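Local coordinates for protein polymerase X (Deinococcus radiodurans, PDB 2W9M) that probably extends DNA chains from deoxyribonucleoside triphosphates as a family X DNA polymerase, and carries a separate zinc-binding PHP domain, at residues A[153-158]-A[229-234]; A[450-455]-A[558-563]; A[305-310]-A[497-502]. One frame throughout, in Å; residues are numbered along the deposited sequence.

Interaction 1. Residues A[153-158]-A[229-234]; sequences FLFEAR and EGVPVE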
loop_
_atom_site.group_PDB
_atom_site.type_symbol
_atom_site.label_atom_id
_atom_site.label_comp_id
_atom_site.label_asym_id
_atom_site.label_seq_id
_atom_site.Cartn_x
_atom_site.Cartn_y
_atom_site.Cartn_z
ATOM N N PHE A 153 11.854 12.080 -12.337
ATOM C CA PHE A 153 10.863 12.619 -13.259
ATOM C C PHE A 153 9.457 12.164 -12.886
ATOM O O PHE A 153 8.519 12.963 -12.906
ATOM C CB PHE A 153 11.174 12.216 -14.702
ATOM C CG PHE A 153 12.160 13.119 -15.386
ATOM C CD1 PHE A 153 13.488 12.749 -15.513
ATOM C CD2 PHE A 153 11.756 14.339 -15.905
ATOM C CE1 PHE A 153 14.395 13.579 -16.144
ATOM C CE2 PHE A 153 12.659 15.174 -16.536
ATOM C CZ PHE A 153 13.979 14.793 -16.655
ATOM N N LEU A 154 9.310 10.881 -12.556
ATOM C CA LEU A 154 8.010 10.349 -12.165
ATOM C C LEU A 154 7.478 11.108 -10.954
ATOM O O LEU A 154 6.304 11.483 -10.914
ATOM C CB LEU A 154 8.076 8.848 -11.860
ATOM C CG LEU A 154 7.928 7.860 -13.021
ATOM C CD1 LEU A 154 7.322 8.555 -14.228
ATOM C CD2 LEU A 154 9.260 7.229 -13.387
ATOM N N PHE A 155 8.352 11.345 -9.980
ATOM C CA PHE A 155 7.963 12.015 -8.744
ATOM C C PHE A 155 7.523 13.462 -8.959
ATOM O O PHE A 155 6.556 13.918 -8.350
ATOM C CB PHE A 155 9.089 11.965 -7.707
ATOM C CG PHE A 155 9.207 10.645 -7.000
ATOM C CD1 PHE A 155 10.374 10.302 -6.337
ATOM C CD2 PHE A 155 8.157 9.742 -7.008
ATOM C CE1 PHE A 155 10.488 9.087 -5.685
ATOM C CE2 PHE A 155 8.265 8.524 -6.360
ATOM C CZ PHE A 155 9.434 8.198 -5.697
ATOM N N GLU A 156 8.233 14.184 -9.816
ATOM C CA GLU A 156 7.922 15.592 -10.051
ATOM C C GLU A 156 6.620 15.770 -10.829
ATOM O O GLU A 156 5.980 16.814 -10.748
ATOM C CB GLU A 156 9.089 16.294 -10.752
ATOM C CG GLU A 156 10.355 16.300 -9.912
ATOM C CD GLU A 156 11.454 17.165 -10.490
ATOM O OE1 GLU A 156 11.602 17.191 -11.730
ATOM O OE2 GLU A 156 12.175 17.813 -9.698
ATOM N N ALA A 157 6.229 14.737 -11.567
ATOM C CA ALA A 157 4.971 14.745 -12.304
ATOM C C ALA A 157 3.784 14.791 -11.347
ATOM O O ALA A 157 2.903 15.644 -11.470
ATOM C CB ALA A 157 4.881 13.522 -13.205
ATOM N N ARG A 158 3.770 13.860 -10.399
ATOM C CA ARG A 158 2.734 13.782 -9.372
ATOM C C ARG A 158 2.491 15.130 -8.686
ATOM O O ARG A 158 3.426 15.897 -8.447
ATOM C CB ARG A 158 3.124 12.728 -8.330
ATOM C CG ARG A 158 2.910 11.299 -8.789
ATOM C CD ARG A 158 4.146 10.438 -8.561
ATOM N NE ARG A 158 4.385 10.115 -7.157
ATOM C CZ ARG A 158 4.346 8.884 -6.656
ATOM N NH1 ARG A 158 4.077 7.850 -7.446
ATOM N NH2 ARG A 158 4.584 8.686 -5.364
ATOM N N GLU A 229 15.242 14.973 -4.679
ATOM C CA GLU A 229 15.007 13.901 -5.639
ATOM C C GLU A 229 13.542 13.792 -6.047
ATOM O O GLU A 229 12.962 12.706 -6.032
ATOM C CB GLU A 229 15.530 12.575 -5.088
ATOM C CG GLU A 229 17.039 12.587 -4.884
ATOM C CD GLU A 229 17.560 11.329 -4.222
ATOM O OE1 GLU A 229 16.764 10.387 -4.015
ATOM O OE2 GLU A 229 18.767 11.284 -3.905
ATOM N N GLY A 230 12.953 14.931 -6.410
ATOM C CA GLY A 230 11.587 14.974 -6.901
ATOM C C GLY A 230 10.541 15.140 -5.815
ATOM O O GLY A 230 9.402 15.513 -6.096
ATOM N N VAL A 231 10.926 14.859 -4.574
ATOM C CA VAL A 231 10.011 14.956 -3.443
ATOM C C VAL A 231 10.118 16.324 -2.775
ATOM O O VAL A 231 11.160 16.661 -2.211
ATOM C CB VAL A 231 10.312 13.875 -2.398
ATOM C CG1 VAL A 231 9.308 13.947 -1.264
ATOM C CG2 VAL A 231 10.305 12.499 -3.042
ATOM N N PRO A 232 9.038 17.121 -2.841
ATOM C CA PRO A 232 9.016 18.449 -2.214
ATOM C C PRO A 232 9.303 18.363 -0.713
ATOM O O PRO A 232 8.819 17.451 -0.036
ATOM C CB PRO A 232 7.581 18.928 -2.450
ATOM C CG PRO A 232 7.108 18.145 -3.630
ATOM C CD PRO A 232 7.768 16.808 -3.518
ATOM N N VAL A 233 10.088 19.308 -0.206
ATOM C CA VAL A 233 10.519 19.282 1.183
ATOM C C VAL A 233 10.243 20.606 1.880
ATOM O O VAL A 233 10.455 21.670 1.307
ATOM C CB VAL A 233 12.023 18.979 1.290
ATOM C CG1 VAL A 233 12.535 19.299 2.681
ATOM C CG2 VAL A 233 12.298 17.529 0.940
ATOM N N GLU A 234 9.765 20.529 3.118
ATOM C CA GLU A 234 9.575 21.716 3.942
ATOM C C GLU A 234 10.105 21.475 5.342
ATOM O O GLU A 234 9.751 20.493 5.991
ATOM C CB GLU A 234 8.100 22.107 4.017
ATOM C CG GLU A 234 7.539 22.664 2.726
ATOM C CD GLU A 234 6.093 23.090 2.861
ATOM O OE1 GLU A 234 5.752 23.743 3.872
ATOM O OE2 GLU A 234 5.299 22.774 1.952
#

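Interaction 2. Residues A[450-455]-A[558-563]; sequences LVTVLG and RQRAAR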
loop_
_atom_site.group_PDB
_atom_site.type_symbol
_atom_site.label_atom_id
_atom_site.label_comp_id
_atom_site.label_asym_id
_atom_site.label_seq_id
_atom_site.Cartn_x
_atom_site.Cartn_y
_atom_site.Cartn_z
ATOM N N LEU A 450 -16.740 -20.330 3.362
ATOM C CA LEU A 450 -15.323 -20.598 3.604
ATOM C C LEU A 450 -14.428 -19.350 3.605
ATOM O O LEU A 450 -13.275 -19.407 4.028
ATOM C CB LEU A 450 -14.800 -21.625 2.593
ATOM C CG LEU A 450 -15.396 -23.034 2.691
ATOM C CD1 LEU A 450 -14.669 -23.996 1.760
ATOM C CD2 LEU A 450 -15.333 -23.532 4.120
ATOM N N VAL A 451 -14.959 -18.227 3.139
ATOM C CA VAL A 451 -14.193 -16.987 3.069
ATOM C C VAL A 451 -13.842 -16.473 4.455
ATOM O O VAL A 451 -14.697 -16.432 5.330
ATOM C CB VAL A 451 -14.985 -15.892 2.336
ATOM C CG1 VAL A 451 -14.247 -14.568 2.400
ATOM C CG2 VAL A 451 -15.227 -16.302 0.896
ATOM N N THR A 452 -12.592 -16.068 4.655
ATOM C CA THR A 452 -12.203 -15.516 5.948
ATOM C C THR A 452 -11.892 -14.017 5.920
ATOM O O THR A 452 -12.242 -13.299 6.854
ATOM C CB THR A 452 -11.059 -16.317 6.608
ATOM O OG1 THR A 452 -10.138 -15.417 7.231
ATOM C CG2 THR A 452 -10.327 -17.126 5.588
ATOM N N VAL A 453 -11.257 -13.545 4.849
ATOM C CA VAL A 453 -10.913 -12.131 4.728
ATOM C C VAL A 453 -11.289 -11.546 3.370
ATOM O O VAL A 453 -11.097 -12.186 2.336
ATOM C CB VAL A 453 -9.400 -11.898 4.941
ATOM C CG1 VAL A 453 -9.086 -10.404 4.987
ATOM C CG2 VAL A 453 -8.928 -12.574 6.204
ATOM N N LEU A 454 -11.821 -10.325 3.381
ATOM C CA LEU A 454 -12.039 -9.555 2.159
ATOM C C LEU A 454 -10.820 -8.674 1.852
ATOM O O LEU A 454 -10.510 -7.755 2.611
ATOM C CB LEU A 454 -13.290 -8.677 2.291
ATOM C CG LEU A 454 -13.450 -7.610 1.203
ATOM C CD1 LEU A 454 -13.622 -8.244 -0.178
ATOM C CD2 LEU A 454 -14.609 -6.688 1.507
ATOM N N GLY A 455 -10.132 -8.952 0.746
ATOM C CA GLY A 455 -8.957 -8.179 0.365
ATOM C C GLY A 455 -9.291 -6.794 -0.181
ATOM O O GLY A 455 -10.353 -6.607 -0.771
ATOM N N ARG A 558 -13.840 -21.226 14.356
ATOM C CA ARG A 558 -14.997 -20.692 15.059
ATOM C C ARG A 558 -15.817 -19.841 14.090
ATOM O O ARG A 558 -17.044 -19.922 14.057
ATOM C CB ARG A 558 -14.536 -19.852 16.255
ATOM C CG ARG A 558 -15.439 -19.929 17.478
ATOM C CD ARG A 558 -16.892 -19.657 17.109
ATOM N NE ARG A 558 -17.698 -19.242 18.254
ATOM C CZ ARG A 558 -18.976 -18.881 18.176
ATOM N NH1 ARG A 558 -19.599 -18.887 17.005
ATOM N NH2 ARG A 558 -19.632 -18.516 19.269
ATOM N N GLN A 559 -15.122 -19.033 13.299
ATOM C CA GLN A 559 -15.750 -18.197 12.280
ATOM C C GLN A 559 -16.595 -19.029 11.314
ATOM O O GLN A 559 -17.701 -18.634 10.942
ATOM C CB GLN A 559 -14.677 -17.425 11.502
ATOM C CG GLN A 559 -15.202 -16.583 10.354
ATOM C CD GLN A 559 -14.088 -16.073 9.455
ATOM O OE1 GLN A 559 -13.303 -16.854 8.917
ATOM N NE2 GLN A 559 -14.016 -14.755 9.287
ATOM N N ARG A 560 -16.070 -20.180 10.900
ATOM C CA ARG A 560 -16.775 -21.039 9.953
ATOM C C ARG A 560 -17.882 -21.836 10.633
ATOM O O ARG A 560 -18.876 -22.194 9.999
ATOM C CB ARG A 560 -15.802 -21.979 9.240
ATOM C CG ARG A 560 -14.816 -21.260 8.336
ATOM C CD ARG A 560 -13.834 -22.216 7.675
ATOM N NE ARG A 560 -12.947 -21.515 6.751
ATOM C CZ ARG A 560 -12.160 -22.114 5.866
ATOM N NH1 ARG A 560 -12.144 -23.439 5.777
ATOM N NH2 ARG A 560 -11.391 -21.388 5.062
ATOM N N ALA A 561 -17.705 -22.108 11.924
ATOM C CA ALA A 561 -18.699 -22.834 12.710
ATOM C C ALA A 561 -19.914 -21.960 12.992
ATOM O O ALA A 561 -21.029 -22.458 13.138
ATOM C CB ALA A 561 -18.089 -23.326 14.015
ATOM N N ALA A 562 -19.692 -20.652 13.059
ATOM C CA ALA A 562 -20.758 -19.711 13.386
ATOM C C ALA A 562 -21.768 -19.510 12.255
ATOM O O ALA A 562 -22.782 -18.843 12.443
ATOM C CB ALA A 562 -20.173 -18.374 13.814
ATOM N N ARG A 563 -21.497 -20.079 11.085
ATOM C CA ARG A 563 -22.423 -19.941 9.965
ATOM C C ARG A 563 -23.007 -21.269 9.479
ATOM O O ARG A 563 -22.694 -22.336 10.014
ATOM C CB ARG A 563 -21.791 -19.141 8.812
ATOM C CG ARG A 563 -20.288 -19.324 8.613
ATOM C CD ARG A 563 -19.636 -18.036 8.075
ATOM N NE ARG A 563 -18.398 -18.310 7.353
ATOM C CZ ARG A 563 -17.485 -17.402 7.014
ATOM N NH1 ARG A 563 -17.634 -16.127 7.331
ATOM N NH2 ARG A 563 -16.404 -17.782 6.355
#

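Interaction 3. Residues A[305-310]-A[497-502]; sequences EPEHDD and LDWREA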
loop_
_atom_site.group_PDB
_atom_site.type_symbol
_atom_site.label_atom_id
_atom_site.label_comp_id
_atom_site.label_asym_id
_atom_site.label_seq_id
_atom_site.Cartn_x
_atom_site.Cartn_y
_atom_site.Cartn_z
ATOM N N GLU A 305 -7.448 14.925 12.411
ATOM C CA GLU A 305 -8.111 15.099 11.123
ATOM C C GLU A 305 -9.496 15.696 11.344
ATOM O O GLU A 305 -10.047 15.594 12.439
ATOM C CB GLU A 305 -8.257 13.755 10.404
ATOM C CG GLU A 305 -6.993 12.925 10.350
ATOM C CD GLU A 305 -5.929 13.527 9.457
ATOM O OE1 GLU A 305 -6.278 14.249 8.498
ATOM O OE2 GLU A 305 -4.735 13.271 9.711
ATOM N N PRO A 306 -10.070 16.313 10.303
ATOM C CA PRO A 306 -11.429 16.853 10.429
ATOM C C PRO A 306 -12.438 15.810 10.919
ATOM O O PRO A 306 -13.258 16.115 11.782
ATOM C CB PRO A 306 -11.761 17.292 9.001
ATOM C CG PRO A 306 -10.432 17.569 8.375
ATOM C CD PRO A 306 -9.476 16.591 8.983
ATOM N N GLU A 307 -12.372 14.597 10.380
ATOM C CA GLU A 307 -13.339 13.547 10.708
ATOM C C GLU A 307 -13.322 13.187 12.193
ATOM O O GLU A 307 -14.223 12.503 12.685
ATOM C CB GLU A 307 -13.087 12.288 9.862
ATOM C CG GLU A 307 -13.236 12.481 8.350
ATOM C CD GLU A 307 -12.080 13.257 7.731
ATOM O OE1 GLU A 307 -10.990 13.297 8.341
ATOM O OE2 GLU A 307 -12.262 13.829 6.632
ATOM N N HIS A 308 -12.292 13.645 12.898
ATOM C CA HIS A 308 -12.126 13.347 14.319
ATOM C C HIS A 308 -12.711 14.426 15.239
ATOM O O HIS A 308 -12.882 14.199 16.435
ATOM C CB HIS A 308 -10.642 13.183 14.661
ATOM C CG HIS A 308 -10.011 11.952 14.092
ATOM N ND1 HIS A 308 -9.128 11.987 13.033
ATOM C CD2 HIS A 308 -10.115 10.651 14.451
ATOM C CE1 HIS A 308 -8.723 10.760 12.760
ATOM N NE2 HIS A 308 -9.306 9.931 13.606
ATOM N N ASP A 309 -13.005 15.598 14.683
ATOM C CA ASP A 309 -13.385 16.763 15.487
ATOM C C ASP A 309 -14.406 16.482 16.592
ATOM O O ASP A 309 -14.277 16.993 17.703
ATOM C CB ASP A 309 -13.887 17.898 14.591
ATOM C CG ASP A 309 -12.758 18.716 13.999
ATOM O OD1 ASP A 309 -11.584 18.454 14.343
ATOM O OD2 ASP A 309 -13.048 19.628 13.191
ATOM N N ASP A 310 -15.415 15.673 16.293
ATOM C CA ASP A 310 -16.481 15.414 17.258
ATOM C C ASP A 310 -16.392 14.024 17.896
ATOM O O ASP A 310 -17.153 13.706 18.810
ATOM C CB ASP A 310 -17.850 15.604 16.599
ATOM C CG ASP A 310 -18.007 16.976 15.959
ATOM O OD1 ASP A 310 -17.320 17.927 16.398
ATOM O OD2 ASP A 310 -18.819 17.103 15.015
ATOM N N LEU A 497 -9.024 -1.253 3.129
ATOM C CA LEU A 497 -10.042 -0.254 3.484
ATOM C C LEU A 497 -9.552 1.101 4.008
ATOM O O LEU A 497 -8.660 1.169 4.853
ATOM C CB LEU A 497 -10.968 -0.875 4.532
ATOM C CG LEU A 497 -12.261 -0.156 4.901
ATOM C CD1 LEU A 497 -13.238 -0.192 3.729
ATOM C CD2 LEU A 497 -12.876 -0.793 6.148
ATOM N N ASP A 498 -10.160 2.176 3.510
ATOM C CA ASP A 498 -9.826 3.528 3.950
ATOM C C ASP A 498 -10.051 3.671 5.452
ATOM O O ASP A 498 -11.000 3.102 5.992
ATOM C CB ASP A 498 -10.672 4.557 3.196
ATOM C CG ASP A 498 -10.171 5.976 3.386
ATOM O OD1 ASP A 498 -10.967 6.824 3.833
ATOM O OD2 ASP A 498 -8.981 6.245 3.097
ATOM N N TRP A 499 -9.187 4.427 6.126
ATOM C CA TRP A 499 -9.295 4.572 7.578
ATOM C C TRP A 499 -10.584 5.284 7.972
ATOM O O TRP A 499 -11.079 5.109 9.082
ATOM C CB TRP A 499 -8.074 5.279 8.180
ATOM C CG TRP A 499 -7.941 6.724 7.803
ATOM C CD1 TRP A 499 -7.187 7.238 6.790
ATOM C CD2 TRP A 499 -8.574 7.845 8.438
ATOM N NE1 TRP A 499 -7.314 8.605 6.748
ATOM C CE2 TRP A 499 -8.158 9.002 7.749
ATOM C CE3 TRP A 499 -9.452 7.980 9.515
ATOM C CZ2 TRP A 499 -8.591 10.279 8.108
ATOM C CZ3 TRP A 499 -9.878 9.247 9.869
ATOM C CH2 TRP A 499 -9.447 10.378 9.166
ATOM N N ARG A 500 -11.132 6.074 7.055
ATOM C CA ARG A 500 -12.382 6.774 7.319
ATOM C C ARG A 500 -13.537 5.800 7.455
ATOM O O ARG A 500 -14.395 5.971 8.311
ATOM C CB ARG A 500 -12.673 7.803 6.227
ATOM C CG ARG A 500 -11.788 9.032 6.313
ATOM C CD ARG A 500 -11.707 9.766 4.990
ATOM N NE ARG A 500 -10.596 10.711 4.983
ATOM C CZ ARG A 500 -9.347 10.390 4.661
ATOM N NH1 ARG A 500 -9.051 9.144 4.312
ATOM N NH2 ARG A 500 -8.395 11.312 4.686
ATOM N N GLU A 501 -13.559 4.775 6.611
ATOM C CA GLU A 501 -14.606 3.760 6.681
ATOM C C GLU A 501 -14.395 2.817 7.865
ATOM O O GLU A 501 -15.358 2.353 8.473
ATOM C CB GLU A 501 -14.688 2.974 5.375
ATOM C CG GLU A 501 -15.041 3.829 4.164
ATOM C CD GLU A 501 -16.415 4.474 4.273
ATOM O OE1 GLU A 501 -17.180 4.114 5.195
ATOM O OE2 GLU A 501 -16.731 5.341 3.432
ATOM N N ALA A 502 -13.135 2.545 8.190
ATOM C CA ALA A 502 -12.790 1.748 9.363
ATOM C C ALA A 502 -13.219 2.449 10.651
ATOM O O ALA A 502 -13.656 1.807 11.601
ATOM C CB ALA A 502 -11.298 1.465 9.391
#

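Interaction 1. Residues A[153-158]-A[229-234]
The Phe155 ring turns an edge to Glu229, whose carbonyl O lies in the ring plane, 3.5 Å from Phe155 CD1. Val231 CG2 approaches the same ring atom CD1 obliquely, at 4.0 Å. On its own segment the ring meets Arg158, whose guanidinium has Phe155 CD2 over one face. The motif on the other segment is a beta hairpin: Glu229 and Gly230 form a tight turn, close to type I', between strands 224-228 and 231-238. In family X terms this hairpin probably belongs to the palm. The last turn of helix 141-157, whose first part belongs to a helix-hairpin-helix region, packs against it. Phe155 CG is anti to the carbonyl carbon (chi1 -78°), and its ring lies beside Val231, the two side chains pointing the same way. No hydrogen bond crosses the contact. The carboxylate of Glu229 is paired instead with Arg125, and Val231 also packs on Val169 of helix 163-176. Gly230 has no side chain, and the helix comes close: Glu156 CA and Gly230 CA are 4.9 Å apart. Phe155 CB sits 3.9 Å from Gly230 O, and Glu156 CG lies 3.5 Å from Gly230 CA.

Interaction 2. Residues A[450-455]-A[558-563]
Gln559 CG is anti to the backbone N (chi1 176°) and Arg560 CG is anti to the carbonyl carbon, and both chains run on extended from helix 549-561 to Thr452 and Leu450. In Arg560 the extended chi2 of 178° carries CD on toward Leu450. There Leu450 CD2 sits over one face of the Arg560 guanidinium, off centre, 3.6 Å from Arg560 NH1. Arg560 NH2 lies 2.9 Å from Leu450 O. Gln559 crosses Thr452 at about a right angle. Its OE1 is 3.3 Å from Thr452 CB, a packing contact. Its NE2 gives a weak bond to Thr452 O at 3.3 Å, fairly straight at 161°, and also bonds Gly483 O. One amide N thus serves two backbone carbonyls. Arg563, further along the chain, bends at chi2 and points its NH2 at Val451 O. Arg563 NH2 bonds Val451 O, but the modelled 2.4 Å is very short and the length is doubtful. Arg563 also bonds Pro449 O and Asn482 O, and one face of its guanidinium has Gln559 CG 3.8 Å above the plane. The backbone carbonyls of Leu450, Val451 and Thr452 thus all face side chains of the C-terminal helix region. This segment includes strand 453-454, which lies parallel between strands 422-426 and 485-489. Seven parallel strands alternating with helices, with zinc ligands such as His456 just after strand ends, are typical of the distorted beta/alpha barrel of PHP domains.

Interaction 3. Residues A[305-310]-A[497-502]
Glu307, in a short 3-10 turn at 306-308, faces the first turn of helix 499-505, its CA 7.6 Å from that of Arg500. Trp499 carries most of the contact. Its CG sits between the backbone N and the carbonyl carbon (chi1 68°), a crowded position, and the ring reaches toward the 3-10 turn. His308 meets it tip to tip. The planes are nearly parallel, 2° apart, but slid so far that the rings barely overlap. The closest atoms are His308 CE1 and Trp499 CZ3, at 3.5 Å. Glu305 packs its aliphatic part on the same end of the indole, with CG 3.7 Å from Trp499 CH2. Glu307 crosses the ring at about a right angle, its carboxylate plane turned 82° from the indole, and brings OE1 to 3.4 Å from Trp499 CH2. The contact joins the loop between helix 287-293 and strand 329-333, which probably connects the polymerase part to the PHP domain, to a helix start in the PHP domain. Asp498 is the N-cap of that helix: its OD1 accepts a weak bond from Arg500 N. With its syn lone pair, the same OD1 takes Arg500 NH1 at 3.0 Å. The guanidinium lies with Trp499 CZ2 3.5 Å off its plane, over its centre. Glu193 also pairs with Arg500 NH2, and Lys535 makes a cation-pi contact with Trp499. Lys535 O accepts from His308 NE2, and Arg190 pairs with Glu305. Glu307 OE2 completes a salt-bridge network, approaching Arg500 NE at the guanidinium edge, a long bridge of 3.9 Å.

Interaction 1 closes before the other two open; interactions 2 and 3 interleave along the chain. Interaction 1 lies within the polymerase part. Interaction 2 lies in the PHP domain, on the opposite side of the chain's centre, with the two contact centres 43 Å apart. Interaction 3 probably bridges the two parts, through the loop before strand 329-333, its centre 27 Å from each of the others. Interactions 2 and 3 come within about 6 Å at their nearest atoms without touching. Interaction 2 does not touch zinc: the side chain of Val451 is about 13 Å from a bound zinc ion and about 10 Å from that of the ligand Glu401. Interactions 1 and 3 lie away from the zinc ligands.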